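Local coordinates for protein agmatinase (PDB 4DZ4) that probably hydrolyses agmatine to putrescine and urea at a binuclear manganese site, as a member of the arginase family, at residues B[47-52]-B[311-316]; B[274-279]-B[305-310]; B[144-149]-B[240-245]. All coordinates share one frame; numbering follows the deposited sequence.

Interaction 1: B[47-52]-B[311-316]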
ATOM      1  N   VAL B  47      25.730  31.752   6.602  1.00 20.36           N
ATOM      2  CA  VAL B  47      24.459  31.046   6.339  1.00 18.31           C
ATOM      3  C   VAL B  47      23.259  31.867   6.799  1.00 17.92           C
ATOM      4  O   VAL B  47      23.236  32.379   7.904  1.00 18.05           O
ATOM      5  CB  VAL B  47      24.438  29.649   6.992  1.00 17.79           C
ATOM      6  CG1 VAL B  47      23.041  29.009   6.889  1.00 17.00           C
ATOM      7  CG2 VAL B  47      25.477  28.749   6.340  1.00 17.62           C
ATOM      8  N   ASP B  48      22.241  31.963   5.949  1.00 16.91           N
ATOM      9  CA  ASP B  48      21.021  32.712   6.280  1.00 16.72           C
ATOM     10  C   ASP B  48      19.952  31.842   6.937  1.00 15.59           C
ATOM     11  O   ASP B  48      19.256  32.278   7.860  1.00 15.63           O
ATOM     12  CB  ASP B  48      20.414  33.334   5.012  1.00 17.12           C
ATOM     13  CG  ASP B  48      21.346  34.348   4.342  1.00 18.08           C
ATOM     14  OD1 ASP B  48      21.928  35.178   5.055  1.00 19.16           O
ATOM     15  OD2 ASP B  48      21.489  34.315   3.100  1.00 18.55           O
ATOM     16  N   VAL B  49      19.801  30.628   6.433  1.00 14.47           N
ATOM     17  CA  VAL B  49      18.815  29.687   6.978  1.00 13.60           C
ATOM     18  C   VAL B  49      19.416  28.297   7.093  1.00 13.03           C
ATOM     19  O   VAL B  49      20.043  27.798   6.147  1.00 12.82           O
ATOM     20  CB  VAL B  49      17.534  29.585   6.124  1.00 13.39           C
ATOM     21  CG1 VAL B  49      16.521  28.680   6.823  1.00 12.75           C
ATOM     22  CG2 VAL B  49      16.933  30.966   5.838  1.00 13.96           C
ATOM     23  N   VAL B  50      19.194  27.675   8.252  1.00 12.52           N
ATOM     24  CA  VAL B  50      19.608  26.287   8.487  1.00 12.34           C
ATOM     25  C   VAL B  50      18.364  25.399   8.539  1.00 11.82           C
ATOM     26  O   VAL B  50      17.495  25.585   9.413  1.00 11.81           O
ATOM     27  CB  VAL B  50      20.372  26.127   9.807  1.00 12.60           C
ATOM     28  CG1 VAL B  50      20.642  24.645  10.098  1.00 12.93           C
ATOM     29  CG2 VAL B  50      21.683  26.914   9.723  1.00 13.53           C
ATOM     30  N   VAL B  51      18.307  24.437   7.625  1.00 11.38           N
ATOM     31  CA  VAL B  51      17.286  23.380   7.678  1.00 10.83           C
ATOM     32  C   VAL B  51      17.874  22.227   8.498  1.00 10.74           C
ATOM     33  O   VAL B  51      19.019  21.815   8.237  1.00 11.20           O
ATOM     34  CB  VAL B  51      16.918  22.871   6.257  1.00 10.79           C
ATOM     35  CG1 VAL B  51      15.845  21.772   6.335  1.00 10.46           C
ATOM     36  CG2 VAL B  51      16.376  24.029   5.430  1.00 10.89           C
ATOM     37  N   SER B  52      17.109  21.680   9.451  1.00 10.15           N
ATOM     38  CA  SER B  52      17.599  20.522  10.191  1.00 10.09           C
ATOM     39  C   SER B  52      16.402  19.679  10.561  1.00  9.73           C
ATOM     40  O   SER B  52      15.269  20.180  10.530  1.00  9.83           O
ATOM     41  CB  SER B  52      18.391  20.936  11.447  1.00 10.58           C
ATOM     42  OG  SER B  52      17.543  21.501  12.445  1.00 10.68           O
ATOM     43  N   ASP B 311       8.137  27.525   0.578  1.00 12.59           N
ATOM     44  CA  ASP B 311       7.563  28.869   0.673  1.00 13.21           C
ATOM     45  C   ASP B 311       8.097  29.682   1.844  1.00 13.41           C
ATOM     46  O   ASP B 311       8.285  30.891   1.700  1.00 14.03           O
ATOM     47  CB  ASP B 311       6.036  28.798   0.638  1.00 13.75           C
ATOM     48  CG  ASP B 311       5.517  28.461  -0.769  1.00 14.49           C
ATOM     49  OD1 ASP B 311       6.161  28.870  -1.758  1.00 15.67           O
ATOM     50  OD2 ASP B 311       4.459  27.798  -0.893  1.00 14.68           O
ATOM     51  N   LEU B 312       8.368  29.030   2.978  1.00 12.50           N
ATOM     52  CA  LEU B 312       9.038  29.700   4.102  1.00 12.44           C
ATOM     53  C   LEU B 312      10.425  30.227   3.695  1.00 12.65           C
ATOM     54  O   LEU B 312      10.773  31.379   4.007  1.00 13.05           O
ATOM     55  CB  LEU B 312       9.121  28.772   5.340  1.00 11.80           C
ATOM     56  CG  LEU B 312       7.736  28.471   5.954  1.00 11.80           C
ATOM     57  CD1 LEU B 312       7.819  27.283   6.893  1.00 11.33           C
ATOM     58  CD2 LEU B 312       7.204  29.707   6.691  1.00 11.97           C
ATOM     59  N   LEU B 313      11.216  29.403   2.997  1.00 12.37           N
ATOM     60  CA  LEU B 313      12.503  29.893   2.459  1.00 12.77           C
ATOM     61  C   LEU B 313      12.313  31.121   1.560  1.00 13.82           C
ATOM     62  O   LEU B 313      13.092  32.057   1.627  1.00 14.32           O
ATOM     63  CB  LEU B 313      13.268  28.817   1.677  1.00 12.55           C
ATOM     64  CG  LEU B 313      13.658  27.626   2.570  1.00 11.89           C
ATOM     65  CD1 LEU B 313      14.365  26.550   1.754  1.00 12.24           C
ATOM     66  CD2 LEU B 313      14.576  28.104   3.677  1.00 12.15           C
ATOM     67  N   CYS B 314      11.296  31.093   0.716  1.00 13.74           N
ATOM     68  CA  CYS B 314      11.093  32.180  -0.224  1.00 14.95           C
ATOM     69  C   CYS B 314      10.715  33.458   0.505  1.00 15.32           C
ATOM     70  O   CYS B 314      11.143  34.536   0.099  1.00 16.05           O
ATOM     71  CB  CYS B 314      10.051  31.770  -1.276  1.00 15.18           C
ATOM     72  SG  CYS B 314      10.665  30.533  -2.441  1.00 15.87           S
ATOM     73  N   LEU B 315       9.935  33.331   1.583  1.00 14.94           N
ATOM     74  CA  LEU B 315       9.594  34.487   2.424  1.00 15.51           C
ATOM     75  C   LEU B 315      10.868  35.113   2.978  1.00 16.03           C
ATOM     76  O   LEU B 315      11.034  36.337   2.917  1.00 17.22           O
ATOM     77  CB  LEU B 315       8.655  34.124   3.560  1.00 14.98           C
ATOM     78  CG  LEU B 315       7.211  33.783   3.142  1.00 15.04           C
ATOM     79  CD1 LEU B 315       6.460  33.205   4.334  1.00 14.89           C
ATOM     80  CD2 LEU B 315       6.509  35.031   2.632  1.00 16.03           C
ATOM     81  N   TRP B 316      11.773  34.274   3.486  1.00 15.22           N
ATOM     82  CA  TRP B 316      13.063  34.798   3.945  1.00 16.04           C
ATOM     83  C   TRP B 316      13.915  35.421   2.854  1.00 16.62           C
ATOM     84  O   TRP B 316      14.585  36.431   3.109  1.00 17.21           O
ATOM     85  CB  TRP B 316      13.835  33.742   4.735  1.00 15.63           C
ATOM     86  CG  TRP B 316      13.329  33.553   6.149  1.00 15.27           C
ATOM     87  CD1 TRP B 316      13.055  34.532   7.116  1.00 15.86           C
ATOM     88  CD2 TRP B 316      13.057  32.268   6.824  1.00 14.75           C
ATOM     89  NE1 TRP B 316      12.626  33.954   8.297  1.00 15.40           N
ATOM     90  CE2 TRP B 316      12.615  32.602   8.193  1.00 14.86           C
ATOM     91  CE3 TRP B 316      13.129  30.934   6.441  1.00 14.29           C
ATOM     92  CZ2 TRP B 316      12.254  31.614   9.119  1.00 14.31           C
ATOM     93  CZ3 TRP B 316      12.765  29.947   7.383  1.00 13.90           C
ATOM     94  CH2 TRP B 316      12.372  30.288   8.701  1.00 13.65           C
TER

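Interaction 2: B[274-279]-B[305-310]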
ATOM      1  N   ILE B 274      -2.118  31.004   2.030  1.00 13.36           N
ATOM      2  CA  ILE B 274      -1.899  31.736   3.287  1.00 13.68           C
ATOM      3  C   ILE B 274      -0.402  31.946   3.552  1.00 13.38           C
ATOM      4  O   ILE B 274       0.039  33.086   3.728  1.00 13.83           O
ATOM      5  CB  ILE B 274      -2.583  31.036   4.487  1.00 13.28           C
ATOM      6  CG1 ILE B 274      -4.104  30.993   4.279  1.00 13.44           C
ATOM      7  CG2 ILE B 274      -2.261  31.765   5.794  1.00 13.53           C
ATOM      8  CD1 ILE B 274      -4.790  29.965   5.179  1.00 12.94           C
ATOM      9  N   VAL B 275       0.377  30.873   3.541  1.00 12.32           N
ATOM     10  CA  VAL B 275       1.816  30.968   3.844  1.00 12.71           C
ATOM     11  C   VAL B 275       2.533  31.913   2.891  1.00 13.26           C
ATOM     12  O   VAL B 275       3.327  32.778   3.323  1.00 13.87           O
ATOM     13  CB  VAL B 275       2.494  29.584   3.892  1.00 12.02           C
ATOM     14  CG1 VAL B 275       4.023  29.711   4.051  1.00 12.28           C
ATOM     15  CG2 VAL B 275       1.927  28.808   5.085  1.00 11.51           C
ATOM     16  N   ARG B 276       2.198  31.816   1.611  1.00 13.26           N
ATOM     17  CA  ARG B 276       2.835  32.653   0.611  1.00 14.28           C
ATOM     18  C   ARG B 276       2.579  34.141   0.804  1.00 15.31           C
ATOM     19  O   ARG B 276       3.358  34.968   0.309  1.00 16.05           O
ATOM     20  CB  ARG B 276       2.418  32.236  -0.791  1.00 14.49           C
ATOM     21  CG  ARG B 276       3.042  30.912  -1.222  1.00 14.13           C
ATOM     22  CD  ARG B 276       2.413  30.458  -2.525  1.00 14.61           C
ATOM     23  NE  ARG B 276       2.780  29.065  -2.853  1.00 14.77           N
ATOM     24  CZ  ARG B 276       2.164  28.367  -3.807  1.00 15.18           C
ATOM     25  NH1 ARG B 276       1.176  28.934  -4.506  1.00 15.34           N
ATOM     26  NH2 ARG B 276       2.530  27.121  -4.072  1.00 15.17           N
ATOM     27  N   GLY B 277       1.512  34.488   1.516  1.00 15.58           N
ATOM     28  CA  GLY B 277       1.146  35.892   1.690  1.00 17.09           C
ATOM     29  C   GLY B 277       1.719  36.541   2.950  1.00 17.50           C
ATOM     30  O   GLY B 277       1.403  37.701   3.253  1.00 18.15           O
ATOM     31  N   LEU B 278       2.530  35.786   3.699  1.00 17.07           N
ATOM     32  CA  LEU B 278       2.983  36.223   5.029  1.00 18.03           C
ATOM     33  C   LEU B 278       4.271  37.056   5.023  1.00 18.92           C
ATOM     34  O   LEU B 278       4.939  37.162   6.045  1.00 19.26           O
ATOM     35  CB  LEU B 278       3.137  35.023   5.961  1.00 17.72           C
ATOM     36  CG  LEU B 278       1.796  34.466   6.431  1.00 17.88           C
ATOM     37  CD1 LEU B 278       2.058  33.221   7.243  1.00 17.88           C
ATOM     38  CD2 LEU B 278       0.978  35.466   7.218  1.00 18.83           C
ATOM     39  N   GLY B 279       4.593  37.645   3.882  1.00 19.82           N
ATOM     40  CA  GLY B 279       5.794  38.483   3.727  1.00 21.72           C
ATOM     41  C   GLY B 279       5.949  39.676   4.654  1.00 23.07           C
ATOM     42  O   GLY B 279       7.067  40.152   4.864  1.00 24.57           O
ATOM     43  N   ALA B 305       4.288  19.123   2.782  1.00  8.61           N
ATOM     44  CA  ALA B 305       5.189  19.654   3.827  1.00  8.57           C
ATOM     45  C   ALA B 305       6.403  20.343   3.201  1.00  8.60           C
ATOM     46  O   ALA B 305       6.805  21.438   3.652  1.00  8.95           O
ATOM     47  CB  ALA B 305       5.658  18.519   4.732  1.00  8.08           C
ATOM     48  N   ALA B 306       6.985  19.701   2.174  1.00  8.86           N
ATOM     49  CA  ALA B 306       8.142  20.282   1.452  1.00  9.34           C
ATOM     50  C   ALA B 306       7.770  21.618   0.780  1.00  9.92           C
ATOM     51  O   ALA B 306       8.568  22.564   0.818  1.00 10.13           O
ATOM     52  CB  ALA B 306       8.724  19.299   0.441  1.00  9.30           C
ATOM     53  N   HIS B 307       6.547  21.708   0.239  1.00  9.55           N
ATOM     54  CA  HIS B 307       6.069  22.978  -0.373  1.00 10.45           C
ATOM     55  C   HIS B 307       6.000  24.062   0.686  1.00 10.30           C
ATOM     56  O   HIS B 307       6.397  25.197   0.432  1.00 10.45           O
ATOM     57  CB  HIS B 307       4.685  22.799  -1.012  1.00 10.58           C
ATOM     58  CG  HIS B 307       4.715  22.311  -2.444  1.00 11.23           C
ATOM     59  ND1 HIS B 307       4.593  23.167  -3.513  1.00 12.24           N
ATOM     60  CD2 HIS B 307       4.855  21.030  -2.973  1.00 11.47           C
ATOM     61  CE1 HIS B 307       4.629  22.446  -4.662  1.00 12.46           C
ATOM     62  NE2 HIS B 307       4.772  21.133  -4.330  1.00 11.75           N
ATOM     63  N   VAL B 308       5.443  23.745   1.861  1.00 10.00           N
ATOM     64  CA  VAL B 308       5.353  24.733   2.970  1.00 10.21           C
ATOM     65  C   VAL B 308       6.755  25.246   3.310  1.00 10.58           C
ATOM     66  O   VAL B 308       6.983  26.454   3.382  1.00 11.19           O
ATOM     67  CB  VAL B 308       4.611  24.173   4.204  1.00  9.72           C
ATOM     68  CG1 VAL B 308       4.699  25.149   5.406  1.00 10.14           C
ATOM     69  CG2 VAL B 308       3.157  23.878   3.818  1.00  9.74           C
ATOM     70  N   ALA B 309       7.697  24.318   3.436  1.00 10.58           N
ATOM     71  CA  ALA B 309       9.076  24.655   3.805  1.00 10.85           C
ATOM     72  C   ALA B 309       9.698  25.515   2.708  1.00 11.76           C
ATOM     73  O   ALA B 309      10.404  26.486   3.002  1.00 11.77           O
ATOM     74  CB  ALA B 309       9.894  23.372   4.023  1.00 10.79           C
ATOM     75  N   CYS B 310       9.385  25.199   1.454  1.00 12.10           N
ATOM     76  CA  CYS B 310       9.954  25.937   0.332  1.00 12.38           C
ATOM     77  C   CYS B 310       9.430  27.381   0.359  1.00 12.69           C
ATOM     78  O   CYS B 310      10.200  28.347   0.237  1.00 12.98           O
ATOM     79  CB  CYS B 310       9.610  25.245  -0.998  1.00 12.49           C
ATOM     80  SG  CYS B 310      10.061  26.214  -2.472  1.00 13.94           S
TER
HETATM   81  O   HOH W   1       4.784  25.854  -2.749  1.00 14.85           O

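Interaction 3: B[144-149]-B[240-245]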
ATOM      1  N   PRO B 144      10.862  22.919  22.987  1.00 10.57           N
ATOM      2  CA  PRO B 144      12.259  23.317  23.217  1.00 11.00           C
ATOM      3  C   PRO B 144      12.811  24.278  22.158  1.00 10.98           C
ATOM      4  O   PRO B 144      13.680  25.109  22.460  1.00 11.40           O
ATOM      5  CB  PRO B 144      13.039  21.978  23.179  1.00 10.78           C
ATOM      6  CG  PRO B 144      12.048  20.956  22.646  1.00 10.28           C
ATOM      7  CD  PRO B 144      10.691  21.460  23.069  1.00 10.42           C
ATOM      8  N   LEU B 145      12.270  24.221  20.935  1.00 10.71           N
ATOM      9  CA  LEU B 145      12.691  25.177  19.912  1.00 11.10           C
ATOM     10  C   LEU B 145      12.299  26.589  20.328  1.00 11.69           C
ATOM     11  O   LEU B 145      13.106  27.517  20.184  1.00 12.01           O
ATOM     12  CB  LEU B 145      12.090  24.825  18.537  1.00 10.78           C
ATOM     13  CG  LEU B 145      12.644  23.544  17.870  1.00 10.57           C
ATOM     14  CD1 LEU B 145      11.912  23.284  16.554  1.00 10.16           C
ATOM     15  CD2 LEU B 145      14.162  23.614  17.625  1.00 11.60           C
ATOM     16  N   LEU B 146      11.093  26.752  20.865  1.00 11.55           N
ATOM     17  CA  LEU B 146      10.651  28.057  21.351  1.00 12.47           C
ATOM     18  C   LEU B 146      11.500  28.546  22.534  1.00 13.01           C
ATOM     19  O   LEU B 146      11.785  29.729  22.656  1.00 13.43           O
ATOM     20  CB  LEU B 146       9.172  28.025  21.743  1.00 12.24           C
ATOM     21  CG  LEU B 146       8.188  27.984  20.573  1.00 11.93           C
ATOM     22  CD1 LEU B 146       6.809  27.671  21.130  1.00 12.31           C
ATOM     23  CD2 LEU B 146       8.186  29.294  19.754  1.00 12.42           C
ATOM     24  N   ILE B 147      11.879  27.635  23.421  1.00 13.01           N
ATOM     25  CA  ILE B 147      12.756  28.002  24.549  1.00 13.41           C
ATOM     26  C   ILE B 147      14.022  28.664  24.016  1.00 13.94           C
ATOM     27  O   ILE B 147      14.403  29.751  24.463  1.00 14.37           O
ATOM     28  CB  ILE B 147      13.101  26.774  25.434  1.00 13.33           C
ATOM     29  CG1 ILE B 147      11.841  26.329  26.193  1.00 13.53           C
ATOM     30  CG2 ILE B 147      14.256  27.075  26.398  1.00 14.02           C
ATOM     31  CD1 ILE B 147      11.969  24.976  26.860  1.00 13.57           C
ATOM     32  N   ALA B 148      14.661  28.013  23.041  1.00 13.46           N
ATOM     33  CA  ALA B 148      15.925  28.497  22.510  1.00 14.38           C
ATOM     34  C   ALA B 148      15.704  29.804  21.737  1.00 14.73           C
ATOM     35  O   ALA B 148      16.512  30.737  21.833  1.00 15.78           O
ATOM     36  CB  ALA B 148      16.540  27.428  21.610  1.00 13.77           C
ATOM     37  N   HIS B 149      14.593  29.885  21.004  1.00 14.60           N
ATOM     38  CA  HIS B 149      14.257  31.129  20.283  1.00 15.58           C
ATOM     39  C   HIS B 149      13.992  32.319  21.182  1.00 16.83           C
ATOM     40  O   HIS B 149      14.418  33.425  20.879  1.00 17.43           O
ATOM     41  CB  HIS B 149      13.116  30.903  19.296  1.00 14.65           C
ATOM     42  CG  HIS B 149      13.571  30.276  17.992  1.00 14.34           C
ATOM     43  ND1 HIS B 149      13.849  28.961  17.881  1.00 13.80           N
ATOM     44  CD2 HIS B 149      13.821  30.841  16.739  1.00 14.57           C
ATOM     45  CE1 HIS B 149      14.249  28.695  16.613  1.00 13.95           C
ATOM     46  NE2 HIS B 149      14.239  29.851  15.920  1.00 13.99           N
ATOM     47  N   PRO B 240       8.032  39.712  16.844  1.00 19.30           N
ATOM     48  CA  PRO B 240       8.798  38.545  16.413  1.00 17.87           C
ATOM     49  C   PRO B 240       7.894  37.335  16.445  1.00 16.65           C
ATOM     50  O   PRO B 240       7.260  37.072  17.475  1.00 16.34           O
ATOM     51  CB  PRO B 240       9.885  38.398  17.483  1.00 18.83           C
ATOM     52  CG  PRO B 240       9.510  39.341  18.597  1.00 20.01           C
ATOM     53  CD  PRO B 240       8.644  40.407  17.995  1.00 20.05           C
ATOM     54  N   ALA B 241       7.823  36.628  15.331  1.00 15.15           N
ATOM     55  CA  ALA B 241       6.842  35.547  15.189  1.00 14.30           C
ATOM     56  C   ALA B 241       7.522  34.257  14.788  1.00 13.52           C
ATOM     57  O   ALA B 241       8.390  34.266  13.933  1.00 13.65           O
ATOM     58  CB  ALA B 241       5.816  35.921  14.145  1.00 14.34           C
ATOM     59  N   TYR B 242       7.079  33.160  15.386  1.00 13.05           N
ATOM     60  CA  TYR B 242       7.565  31.823  15.032  1.00 12.41           C
ATOM     61  C   TYR B 242       6.381  31.092  14.398  1.00 11.74           C
ATOM     62  O   TYR B 242       5.293  31.095  14.958  1.00 11.79           O
ATOM     63  CB  TYR B 242       8.019  31.092  16.295  1.00 12.45           C
ATOM     64  CG  TYR B 242       8.664  29.729  16.044  1.00 12.14           C
ATOM     65  CD1 TYR B 242       7.877  28.580  15.852  1.00 11.75           C
ATOM     66  CD2 TYR B 242      10.047  29.600  15.980  1.00 12.54           C
ATOM     67  CE1 TYR B 242       8.466  27.341  15.628  1.00 11.56           C
ATOM     68  CE2 TYR B 242      10.653  28.365  15.770  1.00 12.35           C
ATOM     69  CZ  TYR B 242       9.856  27.241  15.588  1.00 11.73           C
ATOM     70  OH  TYR B 242      10.430  26.004  15.376  1.00 11.47           O
ATOM     71  N   LEU B 243       6.593  30.470  13.241  1.00 11.35           N
ATOM     72  CA  LEU B 243       5.488  29.804  12.539  1.00 11.14           C
ATOM     73  C   LEU B 243       5.680  28.308  12.675  1.00 10.72           C
ATOM     74  O   LEU B 243       6.736  27.791  12.299  1.00 11.10           O
ATOM     75  CB  LEU B 243       5.506  30.206  11.063  1.00 11.22           C
ATOM     76  CG  LEU B 243       4.326  29.754  10.190  1.00 11.06           C
ATOM     77  CD1 LEU B 243       4.028  30.758   9.085  1.00 11.43           C
ATOM     78  CD2 LEU B 243       4.609  28.364   9.596  1.00 10.52           C
ATOM     79  N   THR B 244       4.673  27.612  13.190  1.00 10.80           N
ATOM     80  CA  THR B 244       4.773  26.162  13.380  1.00 10.60           C
ATOM     81  C   THR B 244       3.650  25.523  12.582  1.00 10.59           C
ATOM     82  O   THR B 244       2.480  25.850  12.780  1.00 11.06           O
ATOM     83  CB  THR B 244       4.789  25.764  14.884  1.00 10.82           C
ATOM     84  OG1 THR B 244       4.835  24.337  15.011  1.00 11.00           O
ATOM     85  CG2 THR B 244       3.558  26.309  15.653  1.00 11.19           C
ATOM     86  N   PHE B 245       4.019  24.677  11.638  1.00 10.09           N
ATOM     87  CA  PHE B 245       3.036  24.075  10.742  1.00 10.20           C
ATOM     88  C   PHE B 245       2.932  22.577  10.983  1.00  9.97           C
ATOM     89  O   PHE B 245       3.826  21.822  10.585  1.00  9.89           O
ATOM     90  CB  PHE B 245       3.386  24.352   9.274  1.00 10.73           C
ATOM     91  CG  PHE B 245       2.219  24.176   8.340  1.00 11.06           C
ATOM     92  CD1 PHE B 245       1.719  22.904   8.079  1.00 11.30           C
ATOM     93  CD2 PHE B 245       1.600  25.297   7.739  1.00 11.60           C
ATOM     94  CE1 PHE B 245       0.613  22.711   7.244  1.00 11.11           C
ATOM     95  CE2 PHE B 245       0.521  25.114   6.873  1.00 11.95           C
ATOM     96  CZ  PHE B 245       0.021  23.820   6.624  1.00 11.93           C
TER

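Interaction 1: B[47-52]-B[311-316]
V49 makes the close contacts from strand 49-54, touching two residues of helix 300-323. From CB outward, CB itself stands 4.1 Å from L313 CD2. The CG1 branch then goes further into the gap: it lies 3.7 Å from L313 CD2, and its other neighbour is the indole, with W316 CZ3 4.0 Å away. CG2 has its closest neighbour in the same ring, 3.9 Å from W316 CE3, at a slant that is neither over the face nor at the edge. CG1 is anti to the backbone N of V49 (chi1 -175°), which turns both methyls to the helix. The helix is the long C-terminal one of the arginase-type alpha/beta fold, packed here against the central parallel sheet. L313 and W316 sit one turn apart on it, and CG1 is the methyl that meets both. L313 starts out pointing along the interface, and its CD2 branch carries the end of the chain to V49; the same side chain also touches L133 of neighbouring strand 131-136. The indole meets V49 with the benzene half of its ring, while its polar corner is held elsewhere, W316 NE1 donating to the backbone O of L283.

Interaction 2: B[274-279]-B[305-310]
One water, W1, lies in the plane of both flat groups here, at the edge of the R276 guanidinium and at the edge of the H307 imidazole. It joins two helices of the arginase fold, 268-276 near its C-terminal end and the long 300-323, which pack on the same side of the central sheet. R276 NH2 donates to the water over 2.9 Å, and H307 ND1 is hydrogen-bonded to it at 2.8 Å. The direct gap from R276 NH2 to H307 ND1 is 4.5 Å, so the water mediates the polar contact. R276 gets its reach from an extended chain, with chi2 171° and chi3 -169°. Its NE forms a salt bridge with D311 of the next turn of helix 300-323, which fixes the guanidinium from a second atom. A263 of a second subunit packs on H307, placing this end of the contact near a subunit boundary. Beside the polar bridge the helices meet through V275 and V308, whose CA atoms lie 7.2 Å apart. The V308 side chain continues to F245 of strand 240-246, and V275 CG1 stands 4.5 Å from the backbone O of V308.

Interaction 3: B[144-149]-B[240-245]
The ring of Y242 is met by L145, L146 and H149, three residues on one side of helix 142-153. H149 and Y242 form a T-shaped pair in which the tyrosine gives its edge: CE2 sits over the centre of the imidazole, 3.7 Å from H149 CE1, with the ring centroids 5.0 Å apart and the planes at 75°. A bond at the edge of the imidazole fixes its rotation. H149 CG lies anti to the carbonyl carbon (chi1 -81°), as does CG in both leucines; this brings ND1 back to L145 O one turn earlier (2.8 Å) and leaves a face of the ring for Y242. The bond lies close to the ring plane but arrives well above the carbonyl plane. That oxygen also takes the helical bond from H149 N, so two donors grip it. The setting is the alpha/beta sandwich of the arginase family: residues 144-149 run nearly antiparallel to residues 240-245. With CG anti to the backbone N (chi1 -175°), the Y242 ring is carried away from the strand and laid among the three side chains. L146 works on a face of the ring, its CD2 methyl making a CH-pi contact 4.2 Å from the Y242 centroid. L145 takes the far end, where its CD1 comes within 3.3 Å of Y242 OH. The buried hydroxyl is satisfied by the carboxylate of D287 on strand 282-289, which also bonds T244 OG1 through its other oxygen. T244 OG1 is in turn hydrogen-bonded to NE2 of H139, a manganese ligand.

From the N terminus, segment 47-52 opens the widest loop, which interaction 1 closes only at 311-316 on the last helix. Both other contacts nest inside it. Interaction 3 opens at 144-149 and closes at 240-245, joining helix 142-153 to strand 240-246; the chain then continues into helix 268-276, where interaction 2 opens and closes a shorter loop at 305-310. Interactions 2 and 3 are thus in series, and none cross. Interactions 1 and 2 share helix 300-323, tying it to an early strand and to the helix before it. L243, beside Y242 on strand 240-246, packs with its CD1 against L278 CD1 (3.7 Å) and L312 CD2 (4.1 Å).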